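Local coordinates for protein probable polyketide synthase 1 (Dictyostelium discoideum, PDB 2H84) that probably acts as a hybrid polyketide synthase that yields acylpyrones in vitro, this chain being its C-terminal type III domain of the chalcone synthase family, at residues Glu228-Ile233 with Gly367-Asn372; Gly268-Val273 with Asn310-Asp315; Glu294-Thr299 with Thr352-Leu357; Lys320-Val325 with Ile338-His343. One frame throughout, in Å; residues are numbered along the deposited sequence.

Followed from the N terminus, the chain first lays down 228-233, the strand that opens interaction 1 and waits longest for its partner. Helix residues 268-273 then open interaction 2, and 294-299 opens interaction 3 before 310-315 has closed interaction 2, which makes these two contacts cross. Interaction 4 forms and closes between 320-325 and 338-343, nested within the loop that 352-357 ends by completing interaction 3. Last, 367-372 closes interaction 1 around all the others. Interactions 1 and 3 belong to one sheet, joined where Leu-370 meets Ser-354; interaction 2 ties helices to one face of that sheet, and interaction 4 packs helices against the other.

Interaction 1 (Glu228-Ile233 with Gly367-Asn372); sequences EVMCSI and GCFLKN
Residues Glu-228 to Ile-233 and Gly-367 to Asn-372 run antiparallel as sheet neighbours, their axes 4.6 Å apart at closest approach and their directions 144° apart. Two backbone bonds join Glu-228 and Lys-371, one of them from Glu-228 N to Lys-371 O at 2.8 Å. Phe-369 N donates to Cys-231 O almost straight, whereas Met-230 N makes a weak bond to Phe-369 O. On the face that also carries Phe-369, Glu-228 and Lys-371 lie side by side and point the same way, CB to CB 3.7 Å; their charged atoms OE1 and NZ stay 4.3 Å apart, beyond a salt bridge.

Met-230 and Cys-231 both face Phe-369, which makes this a classic beta bulge, set in the mixed sheet of the thiolase fold. The bulge turns Met-230 toward the other strand. Its CG is anti to the carbonyl carbon (chi1 -54°) and the chain bends only at its end; Met-230 lies alongside Phe-369, SD at the ring edge, in its plane, 3.5 Å from Phe-369 CE1, a Met-aromatic contact. Cys-231 SG meets the root of the same side chain, 4.1 Å from Phe-369 CB. Helix 261-280 covers this face, with Ala-280 on Phe-369 and Leu-276 on Ile-233. On the opposite face Val-229 CG2 packs against Cys-368 SG at 3.7 Å, and Leu-370 CD2, 4.3 Å from Val-229 CB, also touches Met-341 of helix 335-345.

Interaction 2 (Gly268-Val273 with Asn310-Asp315); sequences GIEAFV and NSLGID
Leu-312, at the C-terminal end of helix 302-311, leans onto Ile-269, Glu-270 and Val-273 of helix 261-280, so that the end of one helix is joined to the flank of another in the layer covering one face of the thiolase-fold sheet. The end itself is a Schellman motif: Gly-313 takes positive phi, Ile-314 N returns to Glu-309 O, and Gly-313 N makes a weak bond to Asn-310 O.

With CG anti to the carbonyl carbon (chi1 -61°), the branch point of Leu-312 is set against Ile-269, and the two methyls go to different partners. Leu-312 CG meets Ile-269 CG2 at 3.6 Å, the two side chains crossing at about a right angle. Leu-312 CD1 reaches Val-273 CG2 tip to tip, also at 3.6 Å. Leu-312 CD2 lies against the backbone of the helix, 3.4 Å from Glu-270 CA, while the Glu-270 chain slides past it in the opposite direction. Toward the sheet, Leu-312 rests on Phe-295 and Val-273 on Ile-355. An alanine in place of Leu-312 would probably open a gap between Ile-269, Glu-270, Val-273 and Phe-295, where CG and both methyls now pack.

No hydrogen bond crosses between the two segments. The Ser-311 hydroxyl, which faces Ile-269 CG2, is bonded to Gly-266 O in the preceding part of helix 261-280, and Ser-311 CB sits 3.8 Å from Ile-269 CG2.

Interaction 3 (Glu294-Thr299 with Thr352-Leu357); sequences EFLIHT and TYSISL
Phe-295 and Ile-355 form the closely packed part of this parallel strand pair, lying side by side and pointing the same way. Ile-355 CB stands over one face of the Phe-295 ring in a CH-pi contact, 4.2 Å from the centroid and displaced toward the rim, while Ile-355 CD1 touches Phe-295 CZ at 3.6 Å. Backbone bonds run through the same pairs: Ile-355 N donates to Glu-294 O at 2.8 Å, Leu-296 N to Ile-355 O at 2.9 Å, and Glu-294 N, almost straight, to Tyr-353 O at 3.1 Å. Glu-294 OE1 accepts from Asn-321 ND2. The partly exposed Tyr-353, its side chain pointing away, marks the more open side.

Farther along, the pairing slackens. Leu-357 N makes a weak bond to Leu-296 O, but the same oxygen is gripped a second time by Ser-356 OG at 2.7 Å, this OG set anti to the backbone N (chi1 -169°). Ile-297 CG2 stays 4.4 Å from Leu-357 CB.

His-298 N then bonds to Leu-357 O at 3.0 Å, extending the ladder to His-298. The His-298 side chain touches Cys-157, the predicted active-site residue, and Asn-331, an arrangement consistent with the Cys-His-Asn triad of chalcone synthases in the thiolase fold.

Interaction 4 (Lys320-Val325 with Ile338-His343); sequences KNTWDV and IFVMDH
Helices 320-329 and 335-345 both belong to the connection between the parallel strands 294-297 and 353-360, and they meet through Val-325 and Val-340, the second helix lying in the central helix layer of the thiolase fold. The axes of the two segments come within 8.8 Å, with directions 119° apart. Val-325 supplies both methyls: Val-325 CG2 lies 3.4 Å from Val-340 CA, and Val-325 CG1 touches Phe-339 CB at 4.0 Å. Helix 335-345 is packed between strands, Phe-339 and Ile-338 on 15-22 and 209-216, and Ala-344 and Val-337 on Leu-296 and Ser-356.

The polar side of the contact gathers round His-343. His-343 CE1 lies 3.1 Å from Asp-324 OD2, which sits at the ring edge near the plane, the carboxylate being turned 76° from the ring. Asn-321 OD1 also approaches His-343 CE1, at 3.2 Å, while Asn-321 ND2 is bonded to Glu-294 OE1. The other carboxylate oxygen, Asp-324 OD1, forms a salt bridge at 3.5 Å with Lys-320 NZ on the same helix. An alanine in place of His-343 would probably leave Asp-324 OD2 and Asn-321 OD1 facing a gap where the imidazole now lies.

No hydrogen bond joins the two segments; the nearby Asp-324 carboxylate would probably favour a positive imidazole, an effect weakened by its salt bridge to the Lys-320 ammonium group, 6.5 Å from NZ to His-343 NE2.

Interaction 1 (Glu228-Ile233 with Gly367-Asn372)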
loop_
_atom_site.group_PDB
_atom_site.type_symbol
_atom_site.label_atom_id
_atom_site.label_comp_id
_atom_site.label_asym_id
_atom_site.label_seq_id
_atom_site.Cartn_x
_atom_site.Cartn_y
_atom_site.Cartn_z
ATOM N N GLU A 228 20.971 12.890 -6.504
ATOM C CA GLU A 228 21.253 11.669 -7.236
ATOM C C GLU A 228 21.146 10.535 -6.235
ATOM O O GLU A 228 22.008 10.380 -5.377
ATOM C CB GLU A 228 22.659 11.671 -7.828
ATOM C CG GLU A 228 22.904 10.456 -8.706
ATOM C CD GLU A 228 24.346 10.326 -9.164
ATOM O OE1 GLU A 228 25.006 11.374 -9.377
ATOM O OE2 GLU A 228 24.810 9.170 -9.329
ATOM N N VAL A 229 20.082 9.752 -6.331
ATOM C CA VAL A 229 19.910 8.643 -5.414
ATOM C C VAL A 229 20.765 7.453 -5.852
ATOM O O VAL A 229 20.381 6.654 -6.697
ATOM C CB VAL A 229 18.406 8.296 -5.273
ATOM C CG1 VAL A 229 17.767 8.225 -6.526
ATOM C CG2 VAL A 229 18.234 7.032 -4.723
ATOM N N MET A 230 21.944 7.363 -5.252
ATOM C CA MET A 230 22.903 6.326 -5.578
ATOM C C MET A 230 22.470 4.949 -5.121
ATOM O O MET A 230 22.557 3.981 -5.873
ATOM C CB MET A 230 24.244 6.704 -4.978
ATOM C CG MET A 230 24.680 8.089 -5.423
ATOM S SD MET A 230 26.140 8.652 -4.578
ATOM C CE MET A 230 27.318 7.417 -5.029
ATOM N N CYS A 231 22.012 4.851 -3.884
ATOM C CA CYS A 231 21.534 3.574 -3.374
ATOM C C CYS A 231 20.731 3.791 -2.104
ATOM O O CYS A 231 20.830 4.840 -1.460
ATOM C CB CYS A 231 22.698 2.608 -3.119
ATOM S SG CYS A 231 23.826 3.117 -1.845
ATOM N N SER A 232 19.908 2.810 -1.764
ATOM C CA SER A 232 19.087 2.900 -0.565
ATOM C C SER A 232 18.788 1.504 -0.074
ATOM O O SER A 232 18.657 0.580 -0.871
ATOM C CB SER A 232 17.791 3.644 -0.867
ATOM O OG SER A 232 17.198 3.145 -2.048
ATOM N N ILE A 233 18.686 1.357 1.243
ATOM C CA ILE A 233 18.435 0.052 1.859
ATOM C C ILE A 233 17.396 0.131 2.965
ATOM O O ILE A 233 16.870 1.206 3.253
ATOM C CB ILE A 233 19.721 -0.513 2.513
ATOM C CG1 ILE A 233 20.259 0.511 3.526
ATOM C CG2 ILE A 233 20.775 -0.822 1.452
ATOM C CD1 ILE A 233 21.408 0.025 4.367
ATOM N N GLY A 367 16.980 3.764 4.695
ATOM C CA GLY A 367 18.108 4.651 4.517
ATOM C C GLY A 367 18.319 4.907 3.040
ATOM O O GLY A 367 17.802 4.182 2.184
ATOM N N CYS A 368 19.077 5.946 2.738
ATOM C CA CYS A 368 19.346 6.284 1.363
ATOM C C CYS A 368 20.579 7.180 1.290
ATOM O O CYS A 368 20.758 8.069 2.122
ATOM C CB CYS A 368 18.138 6.991 0.772
ATOM S SG CYS A 368 18.202 7.120 -0.994
ATOM N N PHE A 369 21.426 6.934 0.296
ATOM C CA PHE A 369 22.643 7.700 0.123
ATOM C C PHE A 369 22.493 8.510 -1.135
ATOM O O PHE A 369 22.415 7.959 -2.237
ATOM C CB PHE A 369 23.839 6.751 0.044
ATOM C CG PHE A 369 25.172 7.442 0.050
ATOM C CD1 PHE A 369 25.753 7.850 -1.138
ATOM C CD2 PHE A 369 25.844 7.698 1.248
ATOM C CE1 PHE A 369 26.975 8.509 -1.145
ATOM C CE2 PHE A 369 27.081 8.366 1.256
ATOM C CZ PHE A 369 27.644 8.770 0.055
ATOM N N LEU A 370 22.433 9.831 -0.970
ATOM C CA LEU A 370 22.279 10.740 -2.120
ATOM C C LEU A 370 23.468 11.645 -2.423
ATOM O O LEU A 370 24.290 11.921 -1.564
ATOM C CB LEU A 370 21.073 11.636 -1.908
ATOM C CG LEU A 370 19.729 11.022 -1.576
ATOM C CD1 LEU A 370 19.424 11.320 -0.126
ATOM C CD2 LEU A 370 18.648 11.607 -2.470
ATOM N N LYS A 371 23.519 12.122 -3.659
ATOM C CA LYS A 371 24.565 13.026 -4.108
ATOM C C LYS A 371 23.877 14.342 -4.467
ATOM O O LYS A 371 23.085 14.406 -5.405
ATOM C CB LYS A 371 25.304 12.453 -5.331
ATOM C CG LYS A 371 26.160 13.469 -6.067
ATOM C CD LYS A 371 27.428 12.822 -6.573
ATOM C CE LYS A 371 28.161 13.705 -7.560
ATOM N NZ LYS A 371 28.922 12.877 -8.534
ATOM N N ASN A 372 24.147 15.365 -3.666
ATOM C CA ASN A 372 23.561 16.678 -3.838
ATOM C C ASN A 372 23.989 17.266 -5.170
ATOM O O ASN A 372 25.108 17.759 -5.305
ATOM C CB ASN A 372 23.996 17.571 -2.670
ATOM C CG ASN A 372 23.781 16.906 -1.319
ATOM O OD1 ASN A 372 24.557 17.101 -0.383
ATOM N ND2 ASN A 372 22.718 16.110 -1.216
#

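Interaction 2 (Gly268-Val273 with Asn310-Asp315)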
loop_
_atom_site.group_PDB
_atom_site.type_symbol
_atom_site.label_atom_id
_atom_site.label_comp_id
_atom_site.label_asym_id
_atom_site.label_seq_id
_atom_site.Cartn_x
_atom_site.Cartn_y
_atom_site.Cartn_z
ATOM N N GLY A 268 21.152 0.833 17.112
ATOM C CA GLY A 268 21.246 0.090 15.863
ATOM C C GLY A 268 21.577 0.943 14.652
ATOM O O GLY A 268 21.861 0.426 13.580
ATOM N N ILE A 269 21.567 2.256 14.838
ATOM C CA ILE A 269 21.817 3.180 13.753
ATOM C C ILE A 269 23.194 3.072 13.089
ATOM O O ILE A 269 23.291 3.057 11.862
ATOM C CB ILE A 269 21.558 4.637 14.229
ATOM C CG1 ILE A 269 21.089 5.513 13.064
ATOM C CG2 ILE A 269 22.839 5.280 14.778
ATOM C CD1 ILE A 269 20.290 4.769 11.995
ATOM N N GLU A 270 24.258 2.978 13.881
ATOM C CA GLU A 270 25.604 2.913 13.320
ATOM C C GLU A 270 25.832 1.728 12.407
ATOM O O GLU A 270 26.283 1.890 11.286
ATOM C CB GLU A 270 26.657 2.888 14.420
ATOM C CG GLU A 270 28.080 2.989 13.874
ATOM C CD GLU A 270 29.118 2.872 14.963
ATOM O OE1 GLU A 270 30.043 3.722 15.008
ATOM O OE2 GLU A 270 29.002 1.923 15.774
ATOM N N ALA A 271 25.540 0.532 12.893
ATOM C CA ALA A 271 25.725 -0.661 12.086
ATOM C C ALA A 271 24.955 -0.527 10.785
ATOM O O ALA A 271 25.421 -0.962 9.729
ATOM C CB ALA A 271 25.248 -1.871 12.837
ATOM N N PHE A 272 23.769 0.071 10.874
ATOM C CA PHE A 272 22.916 0.282 9.712
ATOM C C PHE A 272 23.554 1.269 8.731
ATOM O O PHE A 272 23.656 0.973 7.539
ATOM C CB PHE A 272 21.542 0.791 10.157
ATOM C CG PHE A 272 20.577 0.982 9.024
ATOM C CD1 PHE A 272 20.259 2.255 8.576
ATOM C CD2 PHE A 272 19.966 -0.115 8.421
ATOM C CE1 PHE A 272 19.364 2.434 7.531
ATOM C CE2 PHE A 272 19.070 0.054 7.375
ATOM C CZ PHE A 272 18.760 1.328 6.937
ATOM N N VAL A 273 23.985 2.429 9.231
ATOM C CA VAL A 273 24.621 3.438 8.390
ATOM C C VAL A 273 25.875 2.867 7.752
ATOM O O VAL A 273 26.319 3.346 6.709
ATOM C CB VAL A 273 25.037 4.680 9.186
ATOM C CG1 VAL A 273 25.594 5.716 8.235
ATOM C CG2 VAL A 273 23.852 5.239 9.961
ATOM N N ASN A 310 24.411 11.467 18.565
ATOM C CA ASN A 310 25.409 11.001 19.522
ATOM C C ASN A 310 26.041 9.684 19.104
ATOM O O ASN A 310 27.240 9.501 19.225
ATOM C CB ASN A 310 24.770 10.758 20.859
ATOM C CG ASN A 310 24.538 12.008 21.638
ATOM O OD1 ASN A 310 23.852 11.953 22.639
ATOM N ND2 ASN A 310 25.105 13.125 21.216
ATOM N N SER A 311 25.211 8.749 18.662
ATOM C CA SER A 311 25.669 7.447 18.227
ATOM C C SER A 311 26.610 7.516 17.023
ATOM O O SER A 311 27.618 6.814 16.974
ATOM C CB SER A 311 24.444 6.609 17.919
ATOM O OG SER A 311 24.791 5.508 17.124
ATOM N N LEU A 312 26.275 8.360 16.051
ATOM C CA LEU A 312 27.113 8.494 14.870
ATOM C C LEU A 312 28.157 9.563 15.135
ATOM O O LEU A 312 29.068 9.777 14.350
ATOM C CB LEU A 312 26.236 8.785 13.634
ATOM C CG LEU A 312 25.262 7.636 13.412
ATOM C CD1 LEU A 312 24.398 7.961 12.225
ATOM C CD2 LEU A 312 25.998 6.293 13.200
ATOM N N GLY A 313 28.037 10.205 16.291
ATOM C CA GLY A 313 28.985 11.239 16.663
ATOM C C GLY A 313 29.141 12.267 15.566
ATOM O O GLY A 313 30.242 12.658 15.235
ATOM N N ILE A 314 28.026 12.718 15.005
ATOM C CA ILE A 314 28.055 13.715 13.948
ATOM C C ILE A 314 27.931 15.143 14.504
ATOM O O ILE A 314 27.552 15.345 15.655
ATOM C CB ILE A 314 26.948 13.436 12.913
ATOM C CG1 ILE A 314 25.576 13.421 13.593
ATOM C CG2 ILE A 314 27.183 12.112 12.246
ATOM C CD1 ILE A 314 24.405 13.334 12.628
ATOM N N ASP A 315 28.224 16.122 13.664
ATOM C CA ASP A 315 28.184 17.523 14.042
ATOM C C ASP A 315 26.826 18.188 13.734
ATOM O O ASP A 315 26.164 17.832 12.773
ATOM C CB ASP A 315 29.287 18.239 13.272
ATOM C CG ASP A 315 29.647 19.584 13.857
ATOM O OD1 ASP A 315 28.875 20.537 13.665
ATOM O OD2 ASP A 315 30.714 19.698 14.498
#

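Interaction 3 (Glu294-Thr299 with Thr352-Leu357)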
loop_
_atom_site.group_PDB
_atom_site.type_symbol
_atom_site.label_atom_id
_atom_site.label_comp_id
_atom_site.label_asym_id
_atom_site.label_seq_id
_atom_site.Cartn_x
_atom_site.Cartn_y
_atom_site.Cartn_z
ATOM N N GLU A 294 25.754 15.166 4.768
ATOM C CA GLU A 294 24.664 15.981 5.284
ATOM C C GLU A 294 23.634 14.960 5.728
ATOM O O GLU A 294 23.401 13.973 5.037
ATOM C CB GLU A 294 24.070 16.856 4.175
ATOM C CG GLU A 294 22.875 17.705 4.603
ATOM C CD GLU A 294 23.283 18.931 5.402
ATOM O OE1 GLU A 294 22.449 19.459 6.179
ATOM O OE2 GLU A 294 24.443 19.375 5.241
ATOM N N PHE A 295 23.021 15.182 6.880
ATOM C CA PHE A 295 22.020 14.246 7.375
ATOM C C PHE A 295 20.589 14.734 7.244
ATOM O O PHE A 295 20.175 15.695 7.902
ATOM C CB PHE A 295 22.323 13.868 8.821
ATOM C CG PHE A 295 23.299 12.737 8.947
ATOM C CD1 PHE A 295 22.867 11.467 9.304
ATOM C CD2 PHE A 295 24.639 12.921 8.632
ATOM C CE1 PHE A 295 23.756 10.399 9.353
ATOM C CE2 PHE A 295 25.533 11.856 8.679
ATOM C CZ PHE A 295 25.087 10.595 9.032
ATOM N N LEU A 296 19.847 14.047 6.372
ATOM C CA LEU A 296 18.442 14.347 6.089
ATOM C C LEU A 296 17.635 13.252 6.771
ATOM O O LEU A 296 17.264 12.250 6.159
ATOM C CB LEU A 296 18.206 14.345 4.576
ATOM C CG LEU A 296 19.238 15.184 3.815
ATOM C CD1 LEU A 296 18.936 15.158 2.329
ATOM C CD2 LEU A 296 19.246 16.615 4.355
ATOM N N ILE A 297 17.379 13.463 8.055
ATOM C CA ILE A 297 16.660 12.506 8.874
ATOM C C ILE A 297 15.191 12.823 9.069
ATOM O O ILE A 297 14.804 13.979 9.236
ATOM C CB ILE A 297 17.305 12.408 10.270
ATOM C CG1 ILE A 297 18.816 12.199 10.133
ATOM C CG2 ILE A 297 16.669 11.260 11.064
ATOM C CD1 ILE A 297 19.554 12.177 11.460
ATOM N N HIS A 298 14.381 11.770 9.044
ATOM C CA HIS A 298 12.946 11.870 9.272
ATOM C C HIS A 298 12.778 12.529 10.638
ATOM O O HIS A 298 13.274 12.020 11.641
ATOM C CB HIS A 298 12.332 10.467 9.289
ATOM C CG HIS A 298 11.038 10.386 10.031
ATOM N ND1 HIS A 298 9.918 11.083 9.641
ATOM C CD2 HIS A 298 10.694 9.709 11.153
ATOM C CE1 HIS A 298 8.938 10.841 10.493
ATOM N NE2 HIS A 298 9.383 10.010 11.419
ATOM N N THR A 299 12.098 13.665 10.676
ATOM C CA THR A 299 11.898 14.382 11.928
ATOM C C THR A 299 10.906 13.720 12.891
ATOM O O THR A 299 9.847 14.277 13.196
ATOM C CB THR A 299 11.430 15.816 11.659
ATOM O OG1 THR A 299 10.225 15.798 10.890
ATOM C CG2 THR A 299 12.473 16.547 10.867
ATOM N N THR A 352 29.078 16.955 -0.635
ATOM C CA THR A 352 28.922 16.331 -1.932
ATOM C C THR A 352 27.923 15.196 -1.811
ATOM O O THR A 352 27.312 14.789 -2.805
ATOM C CB THR A 352 30.236 15.884 -2.488
ATOM O OG1 THR A 352 31.049 17.045 -2.664
ATOM C CG2 THR A 352 30.026 15.245 -3.803
ATOM N N TYR A 353 27.684 14.767 -0.576
ATOM C CA TYR A 353 26.773 13.665 -0.313
ATOM C C TYR A 353 25.814 13.866 0.862
ATOM O O TYR A 353 26.043 14.716 1.723
ATOM C CB TYR A 353 27.593 12.403 -0.065
ATOM C CG TYR A 353 28.408 11.925 -1.238
ATOM C CD1 TYR A 353 27.783 11.501 -2.405
ATOM C CD2 TYR A 353 29.808 11.888 -1.184
ATOM C CE1 TYR A 353 28.514 11.050 -3.489
ATOM C CE2 TYR A 353 30.555 11.435 -2.276
ATOM C CZ TYR A 353 29.895 11.019 -3.422
ATOM O OH TYR A 353 30.625 10.555 -4.490
ATOM N N SER A 354 24.768 13.039 0.914
ATOM C CA SER A 354 23.772 13.094 1.993
ATOM C C SER A 354 23.317 11.709 2.409
ATOM O O SER A 354 23.213 10.808 1.578
ATOM C CB SER A 354 22.532 13.899 1.586
ATOM O OG SER A 354 22.839 15.263 1.374
ATOM N N ILE A 355 23.077 11.541 3.705
ATOM C CA ILE A 355 22.584 10.275 4.220
ATOM C C ILE A 355 21.173 10.554 4.733
ATOM O O ILE A 355 20.964 11.490 5.518
ATOM C CB ILE A 355 23.458 9.736 5.384
ATOM C CG1 ILE A 355 24.873 9.420 4.871
ATOM C CG2 ILE A 355 22.806 8.477 5.990
ATOM C CD1 ILE A 355 25.831 8.909 5.941
ATOM N N SER A 356 20.202 9.780 4.256
ATOM C CA SER A 356 18.836 9.955 4.719
ATOM C C SER A 356 18.389 8.735 5.506
ATOM O O SER A 356 18.579 7.588 5.093
ATOM C CB SER A 356 17.880 10.196 3.562
ATOM O OG SER A 356 16.627 10.601 4.073
ATOM N N LEU A 357 17.788 8.992 6.656
ATOM C CA LEU A 357 17.339 7.912 7.513
ATOM C C LEU A 357 15.864 8.078 7.871
ATOM O O LEU A 357 15.332 9.191 7.887
ATOM C CB LEU A 357 18.200 7.879 8.776
ATOM C CG LEU A 357 19.690 7.628 8.530
ATOM C CD1 LEU A 357 20.458 7.802 9.834
ATOM C CD2 LEU A 357 19.899 6.223 7.976
#

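Interaction 4 (Lys320-Val325 with Ile338-His343)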
loop_
_atom_site.group_PDB
_atom_site.type_symbol
_atom_site.label_atom_id
_atom_site.label_comp_id
_atom_site.label_asym_id
_atom_site.label_seq_id
_atom_site.Cartn_x
_atom_site.Cartn_y
_atom_site.Cartn_z
ATOM N N LYS A 320 21.493 20.305 10.495
ATOM C CA LYS A 320 20.820 21.578 10.654
ATOM C C LYS A 320 19.516 21.624 9.858
ATOM O O LYS A 320 18.479 22.029 10.382
ATOM C CB LYS A 320 21.741 22.714 10.210
ATOM C CG LYS A 320 21.549 23.979 11.023
ATOM C CD LYS A 320 20.842 25.049 10.218
ATOM C CE LYS A 320 20.419 26.203 11.102
ATOM N NZ LYS A 320 19.757 27.267 10.311
ATOM N N ASN A 321 19.572 21.195 8.599
ATOM C CA ASN A 321 18.396 21.205 7.731
ATOM C C ASN A 321 17.212 20.417 8.278
ATOM O O ASN A 321 16.070 20.873 8.213
ATOM C CB ASN A 321 18.760 20.698 6.331
ATOM C CG ASN A 321 19.519 21.735 5.522
ATOM O OD1 ASN A 321 19.088 22.882 5.420
ATOM N ND2 ASN A 321 20.646 21.337 4.940
ATOM N N THR A 322 17.474 19.235 8.814
ATOM C CA THR A 322 16.401 18.423 9.367
ATOM C C THR A 322 15.842 19.043 10.654
ATOM O O THR A 322 14.655 18.898 10.954
ATOM C CB THR A 322 16.877 16.996 9.678
ATOM O OG1 THR A 322 18.022 17.045 10.528
ATOM C CG2 THR A 322 17.310 16.299 8.431
ATOM N N TRP A 323 16.680 19.734 11.424
ATOM C CA TRP A 323 16.191 20.358 12.654
ATOM C C TRP A 323 15.357 21.586 12.324
ATOM O O TRP A 323 14.544 22.006 13.135
ATOM C CB TRP A 323 17.345 20.750 13.579
ATOM C CG TRP A 323 17.868 19.647 14.452
ATOM C CD1 TRP A 323 18.959 18.852 14.212
ATOM C CD2 TRP A 323 17.293 19.173 15.677
ATOM N NE1 TRP A 323 19.090 17.907 15.205
ATOM C CE2 TRP A 323 18.076 18.079 16.113
ATOM C CE3 TRP A 323 16.185 19.559 16.442
ATOM C CZ2 TRP A 323 17.782 17.373 17.286
ATOM C CZ3 TRP A 323 15.897 18.854 17.606
ATOM C CH2 TRP A 323 16.687 17.773 18.012
ATOM N N ASP A 324 15.573 22.184 11.155
ATOM C CA ASP A 324 14.778 23.344 10.770
ATOM C C ASP A 324 13.373 22.812 10.510
ATOM O O ASP A 324 12.386 23.373 10.993
ATOM C CB ASP A 324 15.320 23.987 9.491
ATOM C CG ASP A 324 16.659 24.673 9.694
ATOM O OD1 ASP A 324 16.894 25.233 10.789
ATOM O OD2 ASP A 324 17.467 24.666 8.740
ATOM N N VAL A 325 13.303 21.717 9.751
ATOM C CA VAL A 325 12.034 21.077 9.421
ATOM C C VAL A 325 11.308 20.639 10.686
ATOM O O VAL A 325 10.122 20.914 10.855
ATOM C CB VAL A 325 12.249 19.842 8.551
ATOM C CG1 VAL A 325 10.927 19.151 8.295
ATOM C CG2 VAL A 325 12.906 20.240 7.254
ATOM N N ILE A 338 10.698 13.879 3.082
ATOM C CA ILE A 338 10.636 14.658 1.853
ATOM C C ILE A 338 10.682 16.154 2.167
ATOM O O ILE A 338 11.386 16.899 1.496
ATOM C CB ILE A 338 9.371 14.318 1.072
ATOM C CG1 ILE A 338 9.258 12.793 0.930
ATOM C CG2 ILE A 338 9.376 15.000 -0.276
ATOM C CD1 ILE A 338 10.417 12.132 0.225
ATOM N N PHE A 339 9.934 16.598 3.175
ATOM C CA PHE A 339 9.934 18.014 3.551
ATOM C C PHE A 339 11.364 18.496 3.786
ATOM O O PHE A 339 11.754 19.578 3.326
ATOM C CB PHE A 339 9.122 18.240 4.826
ATOM C CG PHE A 339 7.721 18.720 4.589
ATOM C CD1 PHE A 339 6.768 17.883 4.006
ATOM C CD2 PHE A 339 7.342 20.007 4.974
ATOM C CE1 PHE A 339 5.449 18.319 3.820
ATOM C CE2 PHE A 339 6.025 20.454 4.792
ATOM C CZ PHE A 339 5.077 19.608 4.211
ATOM N N VAL A 340 12.139 17.686 4.509
ATOM C CA VAL A 340 13.530 18.010 4.797
ATOM C C VAL A 340 14.339 18.080 3.501
ATOM O O VAL A 340 15.092 19.027 3.293
ATOM C CB VAL A 340 14.174 16.972 5.734
ATOM C CG1 VAL A 340 15.659 17.252 5.870
ATOM C CG2 VAL A 340 13.509 17.017 7.099
ATOM N N MET A 341 14.190 17.083 2.634
ATOM C CA MET A 341 14.908 17.088 1.361
ATOM C C MET A 341 14.621 18.373 0.581
ATOM O O MET A 341 15.529 18.961 -0.002
ATOM C CB MET A 341 14.524 15.869 0.518
ATOM C CG MET A 341 15.092 14.570 1.048
ATOM S SD MET A 341 14.507 13.139 0.153
ATOM C CE MET A 341 15.696 12.966 -1.061
ATOM N N ASP A 342 13.361 18.807 0.574
ATOM C CA ASP A 342 12.974 20.027 -0.125
ATOM C C ASP A 342 13.754 21.229 0.402
ATOM O O ASP A 342 14.516 21.858 -0.330
ATOM C CB ASP A 342 11.464 20.270 0.037
ATOM C CG ASP A 342 11.063 21.739 -0.164
ATOM O OD1 ASP A 342 11.242 22.283 -1.280
ATOM O OD2 ASP A 342 10.564 22.346 0.809
ATOM N N HIS A 343 13.569 21.532 1.678
ATOM C CA HIS A 343 14.242 22.660 2.294
ATOM C C HIS A 343 15.766 22.565 2.246
ATOM O O HIS A 343 16.441 23.585 2.296
ATOM C CB HIS A 343 13.733 22.807 3.732
ATOM C CG HIS A 343 14.570 23.691 4.604
ATOM N ND1 HIS A 343 15.667 23.227 5.297
ATOM C CD2 HIS A 343 14.449 25.002 4.920
ATOM C CE1 HIS A 343 16.187 24.215 6.007
ATOM N NE2 HIS A 343 15.467 25.301 5.795
#